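Local coordinates for lasso peptide isopeptidase AtxE2 (Asticcacaulis excentricus, PDB 5TXE), which hydrolyses the isopeptide bond of the lasso peptides astexin-2 and astexin-3, recognising their knotted, looped shape and converting them to linear peptides, at residues Val315-Arg320 with Cys354-Lys359; Leu319-Trp324 with Thr348-Gly353; Arg343-Thr348 with Gly382-Leu387; Phe416-Leu421 with Gly442-Gly447. The protein carries 1 engineered substitution. All coordinates share one frame; numbering follows the deposited sequence.

Interaction 1 (Val315-Arg320 with Cys354-Lys359); sequences VLYFLR and CERQAK
Tyr317 lays the CE2 corner of its ring against the aliphatic shaft of Arg356, with CE2 3.9 Å from Arg356 CD and CD2 4.2 Å from the same carbon. The two side chains cross at about a right angle, and the methylene meets the ring obliquely. Beyond CD the arginine bends at chi3 (61°), which carries its guanidinium back to its own chain: NH1 donates to Ala358 O at 2.9 Å, in the carbonyl plane on a lone pair and within 3° of the guanidinium plane. This bond ties the head group to the turn that follows strand 350-357, while NH2 makes a weak hydrogen bond to Gly309 O. Were Arg356 an alanine, Ala358 O would probably lose this donor and the CE2 side of the tyrosine ring its packing partner. Further out, the phenol oxygen of Tyr317 rests 4.1 Å from Lys359 CG, touching the base of an otherwise extended lysine. Cys354, at the start of the segment, is disulfide-bonded to Cys363 on the adjacent strand. With no hydrogen bond joining the two segments, this is side-chain packing between consecutive four-stranded antiparallel sheets, as between neighbouring blades of the beta-propeller that prolyl oligopeptidase-family enzymes carry beside their hydrolase domain.

Interaction 2 (Leu319-Trp324 with Thr348-Gly353); sequences LRREGW and TGLLQG
Leu319 reaches Leu351 through a single methyl of each, CD2 of the first lying 4.0 Å from CD1 of the second. Both leucines set CG anti to the carbonyl carbon (chi1 -78° and -64°), and the side chains meet nearly perpendicularly, one branch against one branch. Next along the strand, Arg320 turns to its own chain: NH1 forms a salt bridge with Glu322 OE1 at 2.9 Å, approaching on the anti side and 30° out of the carboxylate plane. Arg321 returns to the interface, and its NH2 passes 4.2 Å from Leu350 CD2, an oblique approach in which the charged group merely brushes a methyl. The polar partner of that NH2 is Glu56, whose carboxylate makes a salt bridge with it. Glu322 closes the series; besides Arg320 it holds Arg343 by a second salt bridge, so its carboxylate is shared by two arginines, which probably favours the ionised form. The backbones keep apart, Leu319 CA standing 8.8 Å from Leu351 CA, and no hydrogen bond crosses between them. Strands 315-322 and 350-357 belong to separate four-stranded antiparallel sheets that meet through buried leucines, consistent with the packing of successive blades in the beta-propeller of prolyl oligopeptidase-family enzymes.

Interaction 3 (Arg343-Thr348 with Gly382-Leu387); sequences RIWHAT and GQMSPL
A chi1 of 173° swings the indole of Trp345 away from its own amide nitrogen and out toward Gly382 and Met384; Met384 runs extended through chi1 and chi2, which carries its sulfur beside the five-membered ring. SD lies 4.0 Å from Trp345 NE1 and 4.9 Å from the centroid of that ring, well away from the normal. This is an oblique Met-aromatic contact, and Met384 CB also comes close to NE1. The neighbouring ring carbon meets the glycine: Trp345 CD1 is 3.4 Å from Gly382 O, which lies at the edge, near the ring plane. Ile344 and Trp345 together form a classic beta bulge opposite Leu331 on strand 328-335, an irregularity in the outermost strand of one four-stranded antiparallel sheet. At this bulge the carbonyl oxygen of Ile344 receives a nearly linear CA-H...O contact from Gly382 CA, 3.3 Å away with 165° at the hydrogen. A side chain on Gly382 would run into that oxygen, and the positive phi also favours glycine. Replacing Trp345 by an alanine would probably leave the sulfur of Met384 without its aromatic neighbour and open a gap beside Gly382 O. The segment 382-387 leads into strand 384-388, an outermost strand of the following sheet, where Met384 additionally packs on Val375 and Leu377.

Interaction 4 (Phe416-Leu421 with Gly442-Gly447); sequences FSDLVL and GFLRGG
Apolar packing between Val420 and Leu444 carries this contact: Val420 CG2 lies 3.7 Å from Leu444 CD1, and the two side chains lie alongside, running in opposite senses. In Val420 a chi1 of -172° turns CG1 away from the amide nitrogen and leaves CG2 as the branch presented to the leucine. The second methyl of Leu444 faces a polar neighbour, since CD2 approaches Asp418 OD2 at 4.5 Å, a loose van der Waals approach. Polar bonds are directed elsewhere. The two carboxylate oxygens of Asp418 are divided between Arg404, which forms a salt bridge with OD1, and Ser440, which hydrogen-bonds OD2; with both oxygens engaged the carboxylate is held against rotation, and the arginine would probably favour its charged form. Ser417 OG donates to Phe416 O at 2.6 Å, tilted 30° from the carbonyl plane, a bond made wholly within the strand. No hydrogen bond joins segment 416-421 to 442-447, and the closest pair of CA atoms, Asp418 and Leu444, is 9.0 Å apart. Strand 414-421 belongs to the mixed eight-stranded sheet of the alpha/beta-hydrolase domain, next to strands 401-408 and 463-467; the loop after strand 431-436 lays Leu444 over it, and Ile454 of helix 454-459 touches both Val420 and Leu444.

In the fold
Interactions 1, 2 and 3 have centres 11 to 14 Å apart, where two consecutive four-stranded antiparallel sheets meet. Interactions 1 and 2 start from the same stretch, both pairing strand 315-322 with strand 350-357; interaction 3, joining strand 342-347 to strand 384-388, alternates with them along the chain and touches interaction 2 where Leu351 packs on Trp345. Interaction 4 opens only after all three have closed, where a loop packs on the mixed sheet of the hydrolase domain, 16 Å from interaction 2 between centres. Leu350 of interaction 2 packs on Gly442 of interaction 4, linking the two parts. The side chain of Leu444 is about 12 Å from that of Tyr438, which stabilises the alkoxide intermediate.

Interaction 1 (Val315-Arg320 with Cys354-Lys359)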
loop_
_atom_site.group_PDB
_atom_site.type_symbol
_atom_site.label_atom_id
_atom_site.label_comp_id
_atom_site.label_asym_id
_atom_site.label_seq_id
_atom_site.Cartn_x
_atom_site.Cartn_y
_atom_site.Cartn_z
ATOM N N VAL A 315 19.492 20.795 -17.190
ATOM C CA VAL A 315 18.328 20.027 -17.647
ATOM C C VAL A 315 17.398 19.733 -16.501
ATOM O O VAL A 315 17.791 19.806 -15.344
ATOM C CB VAL A 315 18.674 18.699 -18.382
ATOM C CG1 VAL A 315 19.705 18.901 -19.482
ATOM C CG2 VAL A 315 19.207 17.677 -17.442
ATOM N N LEU A 316 16.137 19.488 -16.849
ATOM C CA LEU A 316 15.158 18.982 -15.933
ATOM C C LEU A 316 14.867 17.537 -16.324
ATOM O O LEU A 316 14.781 17.221 -17.522
ATOM C CB LEU A 316 13.891 19.795 -16.052
ATOM C CG LEU A 316 12.810 19.434 -15.066
ATOM C CD1 LEU A 316 13.156 19.908 -13.662
ATOM C CD2 LEU A 316 11.491 19.991 -15.526
ATOM N N TYR A 317 14.794 16.652 -15.318
ATOM C CA TYR A 317 14.334 15.282 -15.531
ATOM C C TYR A 317 13.012 15.083 -14.812
ATOM O O TYR A 317 12.785 15.656 -13.757
ATOM C CB TYR A 317 15.323 14.297 -14.978
ATOM C CG TYR A 317 16.736 14.478 -15.423
ATOM C CD1 TYR A 317 17.189 13.938 -16.616
ATOM C CD2 TYR A 317 17.648 15.154 -14.609
ATOM C CE1 TYR A 317 18.506 14.089 -17.006
ATOM C CE2 TYR A 317 18.984 15.288 -14.978
ATOM C CZ TYR A 317 19.429 14.772 -16.174
ATOM O OH TYR A 317 20.785 14.956 -16.537
ATOM N N PHE A 318 12.118 14.295 -15.405
ATOM C CA PHE A 318 10.888 13.981 -14.735
ATOM C C PHE A 318 10.282 12.626 -15.040
ATOM O O PHE A 318 10.559 12.018 -16.082
ATOM C CB PHE A 318 9.858 15.095 -14.892
ATOM C CG PHE A 318 9.428 15.376 -16.294
ATOM C CD1 PHE A 318 8.462 14.602 -16.896
ATOM C CD2 PHE A 318 9.916 16.480 -16.983
ATOM C CE1 PHE A 318 8.007 14.883 -18.165
ATOM C CE2 PHE A 318 9.456 16.772 -18.258
ATOM C CZ PHE A 318 8.499 15.971 -18.848
ATOM N N LEU A 319 9.475 12.166 -14.095
ATOM C CA LEU A 319 8.757 10.900 -14.202
ATOM C C LEU A 319 7.298 11.129 -14.396
ATOM O O LEU A 319 6.751 12.140 -13.929
ATOM C CB LEU A 319 8.837 10.122 -12.883
ATOM C CG LEU A 319 10.137 9.383 -12.607
ATOM C CD1 LEU A 319 10.083 8.719 -11.235
ATOM C CD2 LEU A 319 10.374 8.345 -13.679
ATOM N N ARG A 320 6.652 10.168 -15.036
ATOM C CA ARG A 320 5.209 10.175 -15.076
ATOM C C ARG A 320 4.685 8.813 -15.479
ATOM O O ARG A 320 5.435 7.931 -15.890
ATOM C CB ARG A 320 4.692 11.195 -16.065
ATOM C CG ARG A 320 4.991 10.738 -17.491
ATOM C CD ARG A 320 4.779 11.713 -18.610
ATOM N NE ARG A 320 3.442 12.190 -18.724
ATOM C CZ ARG A 320 2.670 11.997 -19.780
ATOM N NH1 ARG A 320 3.090 11.303 -20.838
ATOM N NH2 ARG A 320 1.453 12.513 -19.745
ATOM N N CYS A 354 13.472 7.543 -5.998
ATOM C CA CYS A 354 14.644 7.897 -6.778
ATOM C C CYS A 354 15.301 9.183 -6.287
ATOM O O CYS A 354 14.631 10.161 -5.963
ATOM C CB CYS A 354 14.271 8.113 -8.226
ATOM S SG CYS A 354 13.588 6.719 -9.173
ATOM N N GLU A 355 16.615 9.175 -6.257
ATOM C CA GLU A 355 17.422 10.360 -5.959
ATOM C C GLU A 355 18.599 10.460 -6.954
ATOM O O GLU A 355 19.125 9.416 -7.461
ATOM C CB GLU A 355 17.966 10.290 -4.539
ATOM C CG GLU A 355 16.890 10.495 -3.462
ATOM C CD GLU A 355 17.488 10.690 -2.059
ATOM O OE1 GLU A 355 18.714 10.511 -1.869
ATOM O OE2 GLU A 355 16.728 10.999 -1.121
ATOM N N ARG A 356 19.008 11.699 -7.272
ATOM C CA ARG A 356 20.023 11.897 -8.337
ATOM C C ARG A 356 21.420 12.057 -7.784
ATOM O O ARG A 356 21.626 12.753 -6.805
ATOM C CB ARG A 356 19.655 13.112 -9.175
ATOM C CG ARG A 356 20.509 13.344 -10.425
ATOM C CD ARG A 356 20.028 14.546 -11.245
ATOM N NE ARG A 356 20.089 15.787 -10.488
ATOM C CZ ARG A 356 21.215 16.437 -10.222
ATOM N NH1 ARG A 356 22.390 16.042 -10.739
ATOM N NH2 ARG A 356 21.161 17.516 -9.481
ATOM N N GLN A 357 22.355 11.360 -8.410
ATOM C CA GLN A 357 23.799 11.601 -8.267
ATOM C C GLN A 357 24.371 11.888 -9.675
ATOM O O GLN A 357 24.486 10.971 -10.511
ATOM C CB GLN A 357 24.526 10.357 -7.716
ATOM C CG GLN A 357 26.066 10.402 -7.831
ATOM C CD GLN A 357 26.655 9.094 -8.335
ATOM O OE1 GLN A 357 26.347 8.649 -9.446
ATOM N NE2 GLN A 357 27.513 8.473 -7.539
ATOM N N ALA A 358 24.803 13.128 -9.875
ATOM C CA ALA A 358 25.308 13.596 -11.161
ATOM C C ALA A 358 24.352 13.230 -12.298
ATOM O O ALA A 358 23.222 13.724 -12.309
ATOM C CB ALA A 358 26.709 13.051 -11.411
ATOM N N LYS A 359 24.765 12.321 -13.192
ATOM C CA LYS A 359 23.946 11.883 -14.313
ATOM C C LYS A 359 23.380 10.443 -14.185
ATOM O O LYS A 359 23.021 9.775 -15.178
ATOM C CB LYS A 359 24.735 12.092 -15.596
ATOM C CG LYS A 359 24.570 13.518 -16.076
ATOM C CD LYS A 359 25.435 13.788 -17.279
ATOM C CE LYS A 359 25.564 15.297 -17.426
ATOM N NZ LYS A 359 26.543 15.676 -18.469
#

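Interaction 2 (Leu319-Trp324 with Thr348-Gly353)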
loop_
_atom_site.group_PDB
_atom_site.type_symbol
_atom_site.label_atom_id
_atom_site.label_comp_id
_atom_site.label_asym_id
_atom_site.label_seq_id
_atom_site.Cartn_x
_atom_site.Cartn_y
_atom_site.Cartn_z
ATOM N N LEU A 319 9.475 12.166 -14.095
ATOM C CA LEU A 319 8.757 10.900 -14.202
ATOM C C LEU A 319 7.298 11.129 -14.396
ATOM O O LEU A 319 6.751 12.140 -13.929
ATOM C CB LEU A 319 8.837 10.122 -12.883
ATOM C CG LEU A 319 10.137 9.383 -12.607
ATOM C CD1 LEU A 319 10.083 8.719 -11.235
ATOM C CD2 LEU A 319 10.374 8.345 -13.679
ATOM N N ARG A 320 6.652 10.168 -15.036
ATOM C CA ARG A 320 5.209 10.175 -15.076
ATOM C C ARG A 320 4.685 8.813 -15.479
ATOM O O ARG A 320 5.435 7.931 -15.890
ATOM C CB ARG A 320 4.692 11.195 -16.065
ATOM C CG ARG A 320 4.991 10.738 -17.491
ATOM C CD ARG A 320 4.779 11.713 -18.610
ATOM N NE ARG A 320 3.442 12.190 -18.724
ATOM C CZ ARG A 320 2.670 11.997 -19.780
ATOM N NH1 ARG A 320 3.090 11.303 -20.838
ATOM N NH2 ARG A 320 1.453 12.513 -19.745
ATOM N N ARG A 321 3.376 8.662 -15.352
ATOM C CA ARG A 321 2.695 7.464 -15.837
ATOM C C ARG A 321 2.098 7.727 -17.189
ATOM O O ARG A 321 1.690 8.837 -17.453
ATOM C CB ARG A 321 1.598 7.072 -14.862
ATOM C CG ARG A 321 2.211 6.565 -13.590
ATOM C CD ARG A 321 1.543 7.070 -12.349
ATOM N NE ARG A 321 2.259 6.570 -11.172
ATOM C CZ ARG A 321 1.741 5.780 -10.224
ATOM N NH1 ARG A 321 0.467 5.405 -10.253
ATOM N NH2 ARG A 321 2.510 5.386 -9.207
ATOM N N GLU A 322 2.097 6.721 -18.045
ATOM C CA GLU A 322 1.568 6.878 -19.385
ATOM C C GLU A 322 1.237 5.509 -20.029
ATOM O O GLU A 322 1.370 4.482 -19.400
ATOM C CB GLU A 322 2.569 7.670 -20.256
ATOM C CG GLU A 322 3.921 7.015 -20.414
ATOM C CD GLU A 322 4.868 7.868 -21.266
ATOM O OE1 GLU A 322 4.908 9.103 -21.065
ATOM O OE2 GLU A 322 5.591 7.293 -22.120
ATOM N N GLY A 323 0.802 5.534 -21.282
ATOM C CA GLY A 323 0.384 4.369 -22.025
ATOM C C GLY A 323 -1.081 4.049 -21.741
ATOM O O GLY A 323 -1.749 4.759 -20.990
ATOM N N TRP A 324 -1.573 2.952 -22.308
ATOM C CA TRP A 324 -2.961 2.536 -22.100
ATOM C C TRP A 324 -3.278 2.411 -20.575
ATOM O O TRP A 324 -2.550 1.736 -19.824
ATOM C CB TRP A 324 -3.180 1.197 -22.764
ATOM C CG TRP A 324 -4.596 0.714 -22.746
ATOM C CD1 TRP A 324 -5.149 -0.130 -21.858
ATOM C CD2 TRP A 324 -5.598 0.972 -23.734
ATOM N NE1 TRP A 324 -6.445 -0.409 -22.203
ATOM C CE2 TRP A 324 -6.752 0.271 -23.347
ATOM C CE3 TRP A 324 -5.634 1.744 -24.906
ATOM C CZ2 TRP A 324 -7.933 0.312 -24.082
ATOM C CZ3 TRP A 324 -6.803 1.782 -25.647
ATOM C CH2 TRP A 324 -7.951 1.070 -25.222
ATOM N N THR A 348 6.855 -1.159 -18.000
ATOM C CA THR A 348 5.879 -1.562 -16.982
ATOM C C THR A 348 6.702 -1.629 -15.649
ATOM O O THR A 348 7.922 -1.624 -15.672
ATOM C CB THR A 348 5.209 -2.864 -17.377
ATOM O OG1 THR A 348 6.166 -3.897 -17.457
ATOM C CG2 THR A 348 4.599 -2.739 -18.739
ATOM N N GLY A 349 6.072 -1.482 -14.507
ATOM C CA GLY A 349 6.806 -1.463 -13.262
ATOM C C GLY A 349 6.731 -0.111 -12.601
ATOM O O GLY A 349 5.949 0.753 -12.994
ATOM N N LEU A 350 7.554 0.043 -11.589
ATOM C CA LEU A 350 7.590 1.221 -10.789
ATOM C C LEU A 350 9.027 1.587 -10.507
ATOM O O LEU A 350 9.873 0.710 -10.359
ATOM C CB LEU A 350 6.891 0.961 -9.443
ATOM C CG LEU A 350 5.430 0.545 -9.480
ATOM C CD1 LEU A 350 4.914 -0.098 -8.177
ATOM C CD2 LEU A 350 4.630 1.785 -9.816
ATOM N N LEU A 351 9.271 2.886 -10.407
ATOM C CA LEU A 351 10.512 3.416 -9.860
ATOM C C LEU A 351 10.139 4.223 -8.657
ATOM O O LEU A 351 9.316 5.115 -8.751
ATOM C CB LEU A 351 11.211 4.341 -10.834
ATOM C CG LEU A 351 11.713 3.753 -12.114
ATOM C CD1 LEU A 351 12.287 4.899 -12.942
ATOM C CD2 LEU A 351 12.774 2.711 -11.862
ATOM N N GLN A 352 10.766 3.925 -7.528
ATOM C CA GLN A 352 10.346 4.459 -6.263
ATOM C C GLN A 352 11.517 5.108 -5.546
ATOM O O GLN A 352 12.625 4.564 -5.523
ATOM C CB GLN A 352 9.822 3.284 -5.424
ATOM C CG GLN A 352 8.624 2.593 -6.048
ATOM C CD GLN A 352 8.592 1.102 -5.771
ATOM O OE1 GLN A 352 9.626 0.439 -5.711
ATOM N NE2 GLN A 352 7.404 0.553 -5.683
ATOM N N GLY A 353 11.273 6.238 -4.917
ATOM C CA GLY A 353 12.268 6.839 -4.031
ATOM C C GLY A 353 13.525 7.392 -4.684
ATOM O O GLY A 353 14.535 7.658 -3.997
#

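Interaction 3 (Arg343-Thr348 with Gly382-Leu387)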
loop_
_atom_site.group_PDB
_atom_site.type_symbol
_atom_site.label_atom_id
_atom_site.label_comp_id
_atom_site.label_asym_id
_atom_site.label_seq_id
_atom_site.Cartn_x
_atom_site.Cartn_y
_atom_site.Cartn_z
ATOM N N ARG A 343 11.722 11.525 -24.174
ATOM C CA ARG A 343 11.614 10.290 -23.394
ATOM C C ARG A 343 12.876 9.513 -23.493
ATOM O O ARG A 343 13.322 9.250 -24.569
ATOM C CB ARG A 343 10.489 9.412 -23.919
ATOM C CG ARG A 343 10.101 8.330 -22.927
ATOM C CD ARG A 343 8.759 7.730 -23.273
ATOM N NE ARG A 343 8.910 6.854 -24.415
ATOM C CZ ARG A 343 7.897 6.216 -24.978
ATOM N NH1 ARG A 343 6.672 6.371 -24.511
ATOM N NH2 ARG A 343 8.110 5.424 -26.005
ATOM N N ILE A 344 13.472 9.132 -22.375
ATOM C CA ILE A 344 14.666 8.302 -22.435
ATOM C C ILE A 344 14.492 6.893 -21.881
ATOM O O ILE A 344 15.350 6.059 -22.086
ATOM C CB ILE A 344 15.843 8.972 -21.717
ATOM C CG1 ILE A 344 15.485 9.310 -20.290
ATOM C CG2 ILE A 344 16.236 10.260 -22.445
ATOM C CD1 ILE A 344 16.701 9.724 -19.496
ATOM N N TRP A 345 13.425 6.652 -21.111
ATOM C CA TRP A 345 13.148 5.309 -20.558
ATOM C C TRP A 345 11.658 5.174 -20.344
ATOM O O TRP A 345 10.990 6.143 -19.980
ATOM C CB TRP A 345 13.901 5.108 -19.250
ATOM C CG TRP A 345 13.599 3.824 -18.465
ATOM C CD1 TRP A 345 14.301 2.642 -18.502
ATOM C CD2 TRP A 345 12.551 3.620 -17.493
ATOM N NE1 TRP A 345 13.756 1.729 -17.623
ATOM C CE2 TRP A 345 12.674 2.292 -17.007
ATOM C CE3 TRP A 345 11.516 4.427 -16.991
ATOM C CZ2 TRP A 345 11.817 1.767 -16.059
ATOM C CZ3 TRP A 345 10.670 3.909 -16.016
ATOM C CH2 TRP A 345 10.819 2.594 -15.573
ATOM N N HIS A 346 11.149 3.978 -20.567
ATOM C CA HIS A 346 9.791 3.638 -20.173
ATOM C C HIS A 346 9.685 2.118 -19.989
ATOM O O HIS A 346 10.372 1.372 -20.652
ATOM C CB HIS A 346 8.777 4.102 -21.208
ATOM C CG HIS A 346 8.927 3.416 -22.530
ATOM N ND1 HIS A 346 7.915 2.685 -23.130
ATOM C CD2 HIS A 346 9.992 3.330 -23.357
ATOM C CE1 HIS A 346 8.353 2.186 -24.271
ATOM N NE2 HIS A 346 9.612 2.557 -24.427
ATOM N N ALA A 347 8.816 1.669 -19.082
ATOM C CA ALA A 347 8.643 0.238 -18.799
ATOM C C ALA A 347 7.377 0.049 -17.986
ATOM O O ALA A 347 6.854 1.006 -17.372
ATOM C CB ALA A 347 9.810 -0.285 -18.008
ATOM N N THR A 348 6.855 -1.159 -18.000
ATOM C CA THR A 348 5.879 -1.562 -16.982
ATOM C C THR A 348 6.702 -1.629 -15.649
ATOM O O THR A 348 7.922 -1.624 -15.672
ATOM C CB THR A 348 5.209 -2.864 -17.377
ATOM O OG1 THR A 348 6.166 -3.897 -17.457
ATOM C CG2 THR A 348 4.599 -2.739 -18.739
ATOM N N GLY A 382 19.385 6.480 -20.762
ATOM C CA GLY A 382 18.145 5.870 -20.249
ATOM C C GLY A 382 18.277 4.377 -19.917
ATOM O O GLY A 382 17.293 3.695 -19.722
ATOM N N GLN A 383 19.499 3.878 -19.826
ATOM C CA GLN A 383 19.733 2.494 -19.466
ATOM C C GLN A 383 19.644 2.224 -17.958
ATOM O O GLN A 383 20.200 2.951 -17.134
ATOM C CB GLN A 383 21.094 2.021 -19.971
ATOM C CG GLN A 383 21.134 0.501 -20.124
ATOM C CD GLN A 383 22.367 -0.006 -20.862
ATOM O OE1 GLN A 383 23.234 0.773 -21.271
ATOM N NE2 GLN A 383 22.436 -1.316 -21.053
ATOM N N MET A 384 18.971 1.127 -17.633
ATOM C CA MET A 384 18.738 0.711 -16.244
ATOM C C MET A 384 19.615 -0.468 -15.949
ATOM O O MET A 384 19.561 -1.455 -16.675
ATOM C CB MET A 384 17.297 0.270 -16.062
ATOM C CG MET A 384 16.893 0.037 -14.583
ATOM S SD MET A 384 15.100 -0.266 -14.376
ATOM C CE MET A 384 15.005 -1.982 -14.793
ATOM N N SER A 385 20.360 -0.387 -14.856
ATOM C CA SER A 385 21.201 -1.476 -14.424
ATOM C C SER A 385 20.956 -1.806 -12.949
ATOM O O SER A 385 20.730 -0.896 -12.148
ATOM C CB SER A 385 22.671 -1.060 -14.589
ATOM O OG SER A 385 22.857 -0.465 -15.862
ATOM N N PRO A 386 21.057 -3.096 -12.578
ATOM C CA PRO A 386 20.980 -3.578 -11.197
ATOM C C PRO A 386 22.031 -2.941 -10.363
ATOM O O PRO A 386 23.112 -2.775 -10.843
ATOM C CB PRO A 386 21.353 -5.060 -11.305
ATOM C CG PRO A 386 21.122 -5.432 -12.706
ATOM C CD PRO A 386 21.330 -4.184 -13.526
ATOM N N LEU A 387 21.684 -2.526 -9.161
ATOM C CA LEU A 387 22.652 -2.076 -8.175
ATOM C C LEU A 387 22.668 -3.029 -6.966
ATOM O O LEU A 387 23.709 -3.468 -6.569
ATOM C CB LEU A 387 22.311 -0.669 -7.729
ATOM C CG LEU A 387 23.222 -0.132 -6.645
ATOM C CD1 LEU A 387 24.659 0.008 -7.118
ATOM C CD2 LEU A 387 22.689 1.211 -6.187
#

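Interaction 4 (Phe416-Leu421 with Gly442-Gly447)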
loop_
_atom_site.group_PDB
_atom_site.type_symbol
_atom_site.label_atom_id
_atom_site.label_comp_id
_atom_site.label_asym_id
_atom_site.label_seq_id
_atom_site.Cartn_x
_atom_site.Cartn_y
_atom_site.Cartn_z
ATOM N N PHE A 416 -6.149 -1.918 -17.637
ATOM C CA PHE A 416 -5.175 -2.999 -17.755
ATOM C C PHE A 416 -5.299 -3.959 -16.567
ATOM O O PHE A 416 -5.895 -3.606 -15.525
ATOM C CB PHE A 416 -3.762 -2.456 -17.944
ATOM C CG PHE A 416 -3.051 -2.056 -16.655
ATOM C CD1 PHE A 416 -3.154 -0.772 -16.150
ATOM C CD2 PHE A 416 -2.231 -2.971 -15.994
ATOM C CE1 PHE A 416 -2.463 -0.386 -15.004
ATOM C CE2 PHE A 416 -1.559 -2.622 -14.830
ATOM C CZ PHE A 416 -1.666 -1.321 -14.338
ATOM N N SER A 417 -4.775 -5.161 -16.758
ATOM C CA SER A 417 -4.591 -6.120 -15.696
ATOM C C SER A 417 -3.578 -7.135 -16.137
ATOM O O SER A 417 -3.216 -7.135 -17.294
ATOM C CB SER A 417 -5.911 -6.804 -15.390
ATOM O OG SER A 417 -6.787 -5.893 -14.755
ATOM N N ASP A 418 -3.090 -7.983 -15.230
ATOM C CA ASP A 418 -2.098 -8.997 -15.562
ATOM C C ASP A 418 -2.683 -10.385 -15.439
ATOM O O ASP A 418 -3.379 -10.667 -14.492
ATOM C CB ASP A 418 -0.842 -8.829 -14.705
ATOM C CG ASP A 418 -0.006 -7.568 -15.108
ATOM O OD1 ASP A 418 0.358 -7.439 -16.322
ATOM O OD2 ASP A 418 0.270 -6.690 -14.238
ATOM N N LEU A 419 -2.458 -11.220 -16.458
ATOM C CA LEU A 419 -2.835 -12.587 -16.477
ATOM C C LEU A 419 -1.598 -13.390 -16.121
ATOM O O LEU A 419 -0.538 -13.203 -16.697
ATOM C CB LEU A 419 -3.369 -12.960 -17.834
ATOM C CG LEU A 419 -3.624 -14.448 -18.030
ATOM C CD1 LEU A 419 -4.727 -14.927 -17.107
ATOM C CD2 LEU A 419 -3.976 -14.793 -19.486
ATOM N N VAL A 420 -1.740 -14.300 -15.163
ATOM C CA VAL A 420 -0.639 -15.149 -14.764
ATOM C C VAL A 420 -1.031 -16.565 -14.998
ATOM O O VAL A 420 -2.119 -16.973 -14.587
ATOM C CB VAL A 420 -0.348 -14.953 -13.290
ATOM C CG1 VAL A 420 0.922 -15.673 -12.869
ATOM C CG2 VAL A 420 -0.265 -13.457 -12.964
ATOM N N LEU A 421 -0.195 -17.349 -15.674
ATOM C CA LEU A 421 -0.557 -18.744 -15.979
ATOM C C LEU A 421 0.408 -19.699 -15.349
ATOM O O LEU A 421 1.563 -19.380 -15.159
ATOM C CB LEU A 421 -0.564 -18.980 -17.482
ATOM C CG LEU A 421 -1.617 -18.116 -18.195
ATOM C CD1 LEU A 421 -1.411 -18.066 -19.722
ATOM C CD2 LEU A 421 -3.001 -18.621 -17.896
ATOM N N GLY A 442 3.320 -3.474 -9.951
ATOM C CA GLY A 442 4.653 -3.822 -9.469
ATOM C C GLY A 442 4.754 -5.312 -9.412
ATOM O O GLY A 442 4.171 -6.010 -10.249
ATOM N N PHE A 443 5.507 -5.787 -8.421
ATOM C CA PHE A 443 5.785 -7.200 -8.285
ATOM C C PHE A 443 4.495 -7.949 -7.923
ATOM O O PHE A 443 3.730 -7.487 -7.114
ATOM C CB PHE A 443 6.893 -7.407 -7.264
ATOM C CG PHE A 443 7.129 -8.816 -6.931
ATOM C CD1 PHE A 443 7.434 -9.743 -7.934
ATOM C CD2 PHE A 443 7.008 -9.266 -5.581
ATOM C CE1 PHE A 443 7.602 -11.110 -7.619
ATOM C CE2 PHE A 443 7.198 -10.621 -5.261
ATOM C CZ PHE A 443 7.497 -11.548 -6.281
ATOM N N LEU A 444 4.237 -9.050 -8.590
ATOM C CA LEU A 444 3.059 -9.880 -8.288
ATOM C C LEU A 444 3.305 -10.659 -7.015
ATOM O O LEU A 444 3.914 -11.721 -7.051
ATOM C CB LEU A 444 2.813 -10.828 -9.439
ATOM C CG LEU A 444 2.462 -10.112 -10.770
ATOM C CD1 LEU A 444 2.343 -11.130 -11.881
ATOM C CD2 LEU A 444 1.208 -9.290 -10.709
ATOM N N ARG A 445 2.901 -10.090 -5.875
ATOM C CA ARG A 445 3.190 -10.677 -4.564
ATOM C C ARG A 445 1.848 -11.186 -4.016
ATOM O O ARG A 445 1.490 -12.338 -4.304
ATOM C CB ARG A 445 3.878 -9.646 -3.685
ATOM C CG ARG A 445 4.292 -10.067 -2.291
ATOM C CD ARG A 445 4.993 -9.033 -1.412
ATOM N NE ARG A 445 6.338 -8.698 -1.789
ATOM C CZ ARG A 445 7.410 -9.260 -1.272
ATOM N NH1 ARG A 445 7.323 -10.271 -0.431
ATOM N NH2 ARG A 445 8.568 -8.832 -1.668
ATOM N N GLY A 446 1.087 -10.350 -3.311
ATOM C CA GLY A 446 -0.179 -10.810 -2.698
ATOM C C GLY A 446 -1.356 -9.904 -2.995
ATOM O O GLY A 446 -2.406 -9.977 -2.344
ATOM N N GLY A 447 -1.205 -9.041 -3.999
ATOM C CA GLY A 447 -2.242 -8.057 -4.298
ATOM C C GLY A 447 -2.302 -7.054 -3.187
ATOM O O GLY A 447 -1.388 -6.985 -2.373
#